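Signal recognition 54 kDa protein (Pyrococcus furiosus, PDB 3DM5) is the SRP54 protein of an archaeal signal recognition particle, combining a helical bundle domain, a P-loop GTPase-family domain that holds GDP here, and a signal peptide binding domain. Local coordinates at residues 128-133 with 182-187; 216-221 with 242-247. All coordinates share one frame; numbering follows the deposited sequence.

Interaction 1 (128-133 with 182-187)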
loop_
_atom_site.group_PDB
_atom_site.type_symbol
_atom_site.label_atom_id
_atom_site.label_comp_id
_atom_site.label_asym_id
_atom_site.label_seq_id
_atom_site.Cartn_x
_atom_site.Cartn_y
_atom_site.Cartn_z
ATOM N N GLY A 128 39.500 -18.097 6.399
ATOM C CA GLY A 128 40.735 -18.854 6.510
ATOM C C GLY A 128 40.649 -20.298 6.962
ATOM O O GLY A 128 41.666 -20.914 7.256
ATOM N N TYR A 129 39.445 -20.850 7.014
ATOM C CA TYR A 129 39.281 -22.230 7.429
ATOM C C TYR A 129 39.286 -23.160 6.235
ATOM O O TYR A 129 38.905 -22.773 5.125
ATOM C CB TYR A 129 37.989 -22.403 8.216
ATOM C CG TYR A 129 38.095 -21.935 9.637
ATOM C CD1 TYR A 129 38.765 -22.696 10.585
ATOM C CD2 TYR A 129 37.522 -20.737 10.039
ATOM C CE1 TYR A 129 38.869 -22.273 11.897
ATOM C CE2 TYR A 129 37.614 -20.299 11.355
ATOM C CZ TYR A 129 38.294 -21.073 12.275
ATOM O OH TYR A 129 38.397 -20.660 13.585
ATOM N N LYS A 130 39.740 -24.387 6.457
ATOM C CA LYS A 130 39.510 -25.433 5.472
ATOM C C LYS A 130 38.167 -26.031 5.807
ATOM O O LYS A 130 37.923 -26.416 6.955
ATOM C CB LYS A 130 40.576 -26.523 5.520
ATOM C CG LYS A 130 41.821 -26.209 4.716
ATOM C CD LYS A 130 42.437 -27.485 4.163
ATOM C CE LYS A 130 41.412 -28.220 3.330
ATOM N NZ LYS A 130 41.955 -29.488 2.786
ATOM N N VAL A 131 37.290 -26.107 4.814
ATOM C CA VAL A 131 35.955 -26.626 5.053
ATOM C C VAL A 131 35.678 -27.781 4.124
ATOM O O VAL A 131 36.046 -27.745 2.949
ATOM C CB VAL A 131 34.874 -25.543 4.832
ATOM C CG1 VAL A 131 33.487 -26.120 5.061
ATOM C CG2 VAL A 131 35.118 -24.370 5.738
ATOM N N GLY A 132 35.020 -28.799 4.662
ATOM C CA GLY A 132 34.423 -29.835 3.852
ATOM C C GLY A 132 32.943 -29.942 4.167
ATOM O O GLY A 132 32.539 -29.821 5.322
ATOM N N VAL A 133 32.121 -30.143 3.149
ATOM C CA VAL A 133 30.725 -30.420 3.398
ATOM C C VAL A 133 30.460 -31.843 2.994
ATOM O O VAL A 133 31.043 -32.360 2.038
ATOM C CB VAL A 133 29.718 -29.419 2.687
ATOM C CG1 VAL A 133 30.394 -28.097 2.338
ATOM C CG2 VAL A 133 29.075 -30.051 1.458
ATOM N N GLY A 182 41.944 -33.378 5.861
ATOM C CA GLY A 182 42.625 -32.366 6.650
ATOM C C GLY A 182 41.840 -31.132 7.067
ATOM O O GLY A 182 42.422 -30.119 7.474
ATOM N N VAL A 183 40.517 -31.211 7.002
ATOM C CA VAL A 183 39.713 -30.015 7.191
ATOM C C VAL A 183 39.610 -29.559 8.642
ATOM O O VAL A 183 39.708 -30.353 9.571
ATOM C CB VAL A 183 38.297 -30.189 6.606
ATOM C CG1 VAL A 183 38.365 -30.416 5.104
ATOM C CG2 VAL A 183 37.578 -31.324 7.294
ATOM N N ASP A 184 39.423 -28.254 8.814
ATOM C CA ASP A 184 39.136 -27.660 10.110
ATOM C C ASP A 184 37.648 -27.803 10.433
ATOM O O ASP A 184 37.268 -28.075 11.567
ATOM C CB ASP A 184 39.474 -26.169 10.081
ATOM C CG ASP A 184 40.948 -25.895 9.840
ATOM O OD1 ASP A 184 41.266 -25.092 8.924
ATOM O OD2 ASP A 184 41.782 -26.463 10.580
ATOM N N ILE A 185 36.802 -27.593 9.433
ATOM C CA ILE A 185 35.363 -27.566 9.671
ATOM C C ILE A 185 34.639 -28.496 8.713
ATOM O O ILE A 185 34.888 -28.476 7.509
ATOM C CB ILE A 185 34.773 -26.114 9.610
ATOM C CG1 ILE A 185 35.428 -25.241 10.687
ATOM C CG2 ILE A 185 33.253 -26.125 9.801
ATOM C CD1 ILE A 185 34.943 -23.834 10.747
ATOM N N ILE A 186 33.767 -29.334 9.264
ATOM C CA ILE A 186 32.917 -30.175 8.444
ATOM C C ILE A 186 31.441 -29.833 8.676
ATOM O O ILE A 186 30.969 -29.845 9.822
ATOM C CB ILE A 186 33.117 -31.664 8.740
ATOM C CG1 ILE A 186 34.598 -32.023 8.704
ATOM C CG2 ILE A 186 32.350 -32.503 7.737
ATOM C CD1 ILE A 186 34.879 -33.464 9.105
ATOM N N ILE A 187 30.730 -29.527 7.586
ATOM C CA ILE A 187 29.303 -29.252 7.648
ATOM C C ILE A 187 28.547 -30.389 7.001
ATOM O O ILE A 187 28.799 -30.724 5.851
ATOM C CB ILE A 187 28.948 -27.949 6.941
ATOM C CG1 ILE A 187 29.574 -26.788 7.699
ATOM C CG2 ILE A 187 27.439 -27.791 6.902
ATOM C CD1 ILE A 187 30.093 -25.716 6.839
#
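Y129 and D184 meet where two neighbouring parallel strands of the P-loop GTPase-family domain, 131-133 and 185-187, begin. The aromatic ring takes D184 at its edge, CB lying 3.6 Å from Y129 CD1, and the ring and carboxylate planes stand 79° apart. I185 comes over one ring face instead: its CG1 is anti to the carbonyl carbon and the chain beyond is extended, which brings CD1 to 4.0 Å from the ring centroid in a CH-pi contact. I96 and, on a second copy of the protein, R400 also pack on Y129.

Further along the same face V131 CG1 meets I187 CD1 at 3.9 Å, and helix 113-125 lies against V131, I185 and I187. On the other face V183 CG1 reaches across to G132 N at 3.7 Å, alongside a residue that has no side chain of its own. G132 N and O bond to I185 O and I187 N, while K130 O accepts I185 N at 3.0 Å and, weakly, D184 N. In return D184 OD1 receives K130 N on its anti side, 3.0 Å away, with an almost straight N-H...O angle of 177°.

Interaction 2 (216-221 with 242-247)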
loop_
_atom_site.group_PDB
_atom_site.type_symbol
_atom_site.label_atom_id
_atom_site.label_comp_id
_atom_site.label_asym_id
_atom_site.label_seq_id
_atom_site.Cartn_x
_atom_site.Cartn_y
_atom_site.Cartn_z
ATOM N N VAL A 216 24.313 -29.084 16.554
ATOM C CA VAL A 216 23.244 -29.434 15.645
ATOM C C VAL A 216 22.469 -28.160 15.328
ATOM O O VAL A 216 22.047 -27.452 16.233
ATOM C CB VAL A 216 22.348 -30.522 16.227
ATOM C CG1 VAL A 216 21.156 -30.776 15.338
ATOM C CG2 VAL A 216 23.150 -31.789 16.395
ATOM N N ILE A 217 22.332 -27.849 14.041
ATOM C CA ILE A 217 21.753 -26.573 13.619
ATOM C C ILE A 217 20.509 -26.814 12.800
ATOM O O ILE A 217 20.563 -27.422 11.730
ATOM C CB ILE A 217 22.717 -25.747 12.768
ATOM C CG1 ILE A 217 23.977 -25.401 13.545
ATOM C CG2 ILE A 217 22.062 -24.469 12.341
ATOM C CD1 ILE A 217 25.021 -24.693 12.698
ATOM N N LEU A 218 19.381 -26.359 13.336
ATOM C CA LEU A 218 18.093 -26.452 12.665
ATOM C C LEU A 218 17.878 -25.183 11.836
ATOM O O LEU A 218 18.052 -24.061 12.324
ATOM C CB LEU A 218 16.969 -26.619 13.686
ATOM C CG LEU A 218 15.577 -26.548 13.042
ATOM C CD1 LEU A 218 15.446 -27.645 11.970
ATOM C CD2 LEU A 218 14.457 -26.607 14.080
ATOM N N VAL A 219 17.535 -25.378 10.573
ATOM C CA VAL A 219 17.326 -24.288 9.628
ATOM C C VAL A 219 15.827 -24.055 9.474
ATOM O O VAL A 219 15.105 -24.923 9.024
ATOM C CB VAL A 219 17.977 -24.631 8.281
ATOM C CG1 VAL A 219 17.643 -23.582 7.242
ATOM C CG2 VAL A 219 19.482 -24.753 8.460
ATOM N N ILE A 220 15.356 -22.898 9.919
ATOM C CA ILE A 220 13.932 -22.574 9.877
ATOM C C ILE A 220 13.651 -21.479 8.857
ATOM O O ILE A 220 14.317 -20.439 8.837
ATOM C CB ILE A 220 13.410 -22.070 11.243
ATOM C CG1 ILE A 220 13.755 -23.049 12.358
ATOM C CG2 ILE A 220 11.905 -21.861 11.206
ATOM C CD1 ILE A 220 13.138 -22.668 13.676
ATOM N N ASP A 221 12.648 -21.726 8.024
ATOM C CA ASP A 221 12.154 -20.758 7.054
ATOM C C ASP A 221 11.376 -19.673 7.793
ATOM O O ASP A 221 10.330 -19.926 8.381
ATOM C CB ASP A 221 11.283 -21.501 6.043
ATOM C CG ASP A 221 10.588 -20.587 5.063
ATOM O OD1 ASP A 221 10.449 -19.374 5.348
ATOM O OD2 ASP A 221 10.164 -21.109 4.007
ATOM N N GLY A 242 21.758 -27.766 20.442
ATOM C CA GLY A 242 21.063 -27.233 19.286
ATOM C C GLY A 242 21.166 -25.727 19.144
ATOM O O GLY A 242 21.185 -24.998 20.133
ATOM N N SER A 243 21.256 -25.262 17.904
ATOM C CA SER A 243 21.090 -23.838 17.583
ATOM C C SER A 243 20.262 -23.690 16.323
ATOM O O SER A 243 19.878 -24.680 15.697
ATOM C CB SER A 243 22.436 -23.150 17.375
ATOM O OG SER A 243 23.104 -23.683 16.238
ATOM N N ILE A 244 20.019 -22.451 15.919
ATOM C CA ILE A 244 19.063 -22.192 14.848
ATOM C C ILE A 244 19.622 -21.201 13.848
ATOM O O ILE A 244 20.257 -20.211 14.230
ATOM C CB ILE A 244 17.756 -21.574 15.444
ATOM C CG1 ILE A 244 17.295 -22.345 16.683
ATOM C CG2 ILE A 244 16.649 -21.472 14.395
ATOM C CD1 ILE A 244 16.604 -23.614 16.350
ATOM N N ILE A 245 19.398 -21.471 12.569
ATOM C CA ILE A 245 19.537 -20.444 11.562
ATOM C C ILE A 245 18.160 -20.183 10.975
ATOM O O ILE A 245 17.433 -21.114 10.626
ATOM C CB ILE A 245 20.506 -20.834 10.448
ATOM C CG1 ILE A 245 21.934 -20.850 10.997
ATOM C CG2 ILE A 245 20.393 -19.843 9.271
ATOM C CD1 ILE A 245 22.941 -21.561 10.087
ATOM N N VAL A 246 17.796 -18.915 10.901
ATOM C CA VAL A 246 16.509 -18.519 10.352
ATOM C C VAL A 246 16.716 -17.933 8.966
ATOM O O VAL A 246 17.489 -16.977 8.804
ATOM C CB VAL A 246 15.829 -17.496 11.266
ATOM C CG1 VAL A 246 14.515 -17.055 10.675
ATOM C CG2 VAL A 246 15.626 -18.115 12.635
ATOM N N THR A 247 16.067 -18.512 7.958
ATOM C CA THR A 247 16.314 -18.084 6.579
ATOM C C THR A 247 15.208 -17.172 6.048
ATOM O O THR A 247 14.152 -17.038 6.676
ATOM C CB THR A 247 16.407 -19.265 5.613
ATOM O OG1 THR A 247 15.201 -20.030 5.704
ATOM C CG2 THR A 247 17.603 -20.126 5.930
#
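T247 and V219 bring their methyls together near the C-terminal end of two parallel strands, and the T247 side chain is worth following outward. Its CB sits 4.0 Å from I220 O, the same carbonyl that accepts T247 N. From CB the two branches part. CG2, anti to the carbonyl carbon, reaches V219 CG1 at 3.7 Å, the two side chains crossing at about a right angle. OG1 takes the crowded position between the backbone N and the carbonyl carbon (chi1 57°) and lies 3.3 Å from I220 O and 3.4 Å from D221 CA. Its hydrogen bond, though, is with S111 O, outside the pair. That bond ties the strand end to the loop that carries S111, and the T247 side chain lies about 4 Å from the bound GDP.

The same face carries I217, whose CG2 lies 3.8 Å from I245 CD1; helix 113-125 covers this side through L120 and T116. S243 OG lies against I217 CG1 and is hydrogen-bonded to E215 OE2. On the other face I244 bridges two residues of the partner strand. Its CD1 touches L218 CB at 4.0 Å, and its CG2 touches I220 CD1, while helix 228-237 packs on V216, L218 and I220.

Five backbone hydrogen bonds join the strands, from S243 N to V216 O through T247 N to I220 O, and the strand directions are turned 28° against each other. Strand 215-221, helix 228-237 and strand 242-247 thus make one beta-alpha-beta unit, with apolar side chains on the face of L218, I220 and I244, polar S243, D221 and T247 among I217, V219 and I245 on the other, and the nucleotide at the C-terminal strand ends, as in P-loop NTPases.

In the fold
After the N-terminal helices the chain enters the sheet with strand 101-106, runs through helix 113-125 and reaches 128-133. Interaction 1 then closes a loop of 48 residues, containing helix 142-151, the edge strand 157-159 and helix 167-180, when 182-187 comes back alongside. Helix 198-211 follows, and interaction 2 closes a shorter loop of 20 residues round helix 228-237. The two loops are in series, neither nested nor crossed. Strand 101-106 lies between strands 185-189 and 215-221, so the first strand of the domain joins the two pairs into one sheet. Their centres are 20 Å apart and their nearest atoms about 7 Å, and helix 113-125 packs on both.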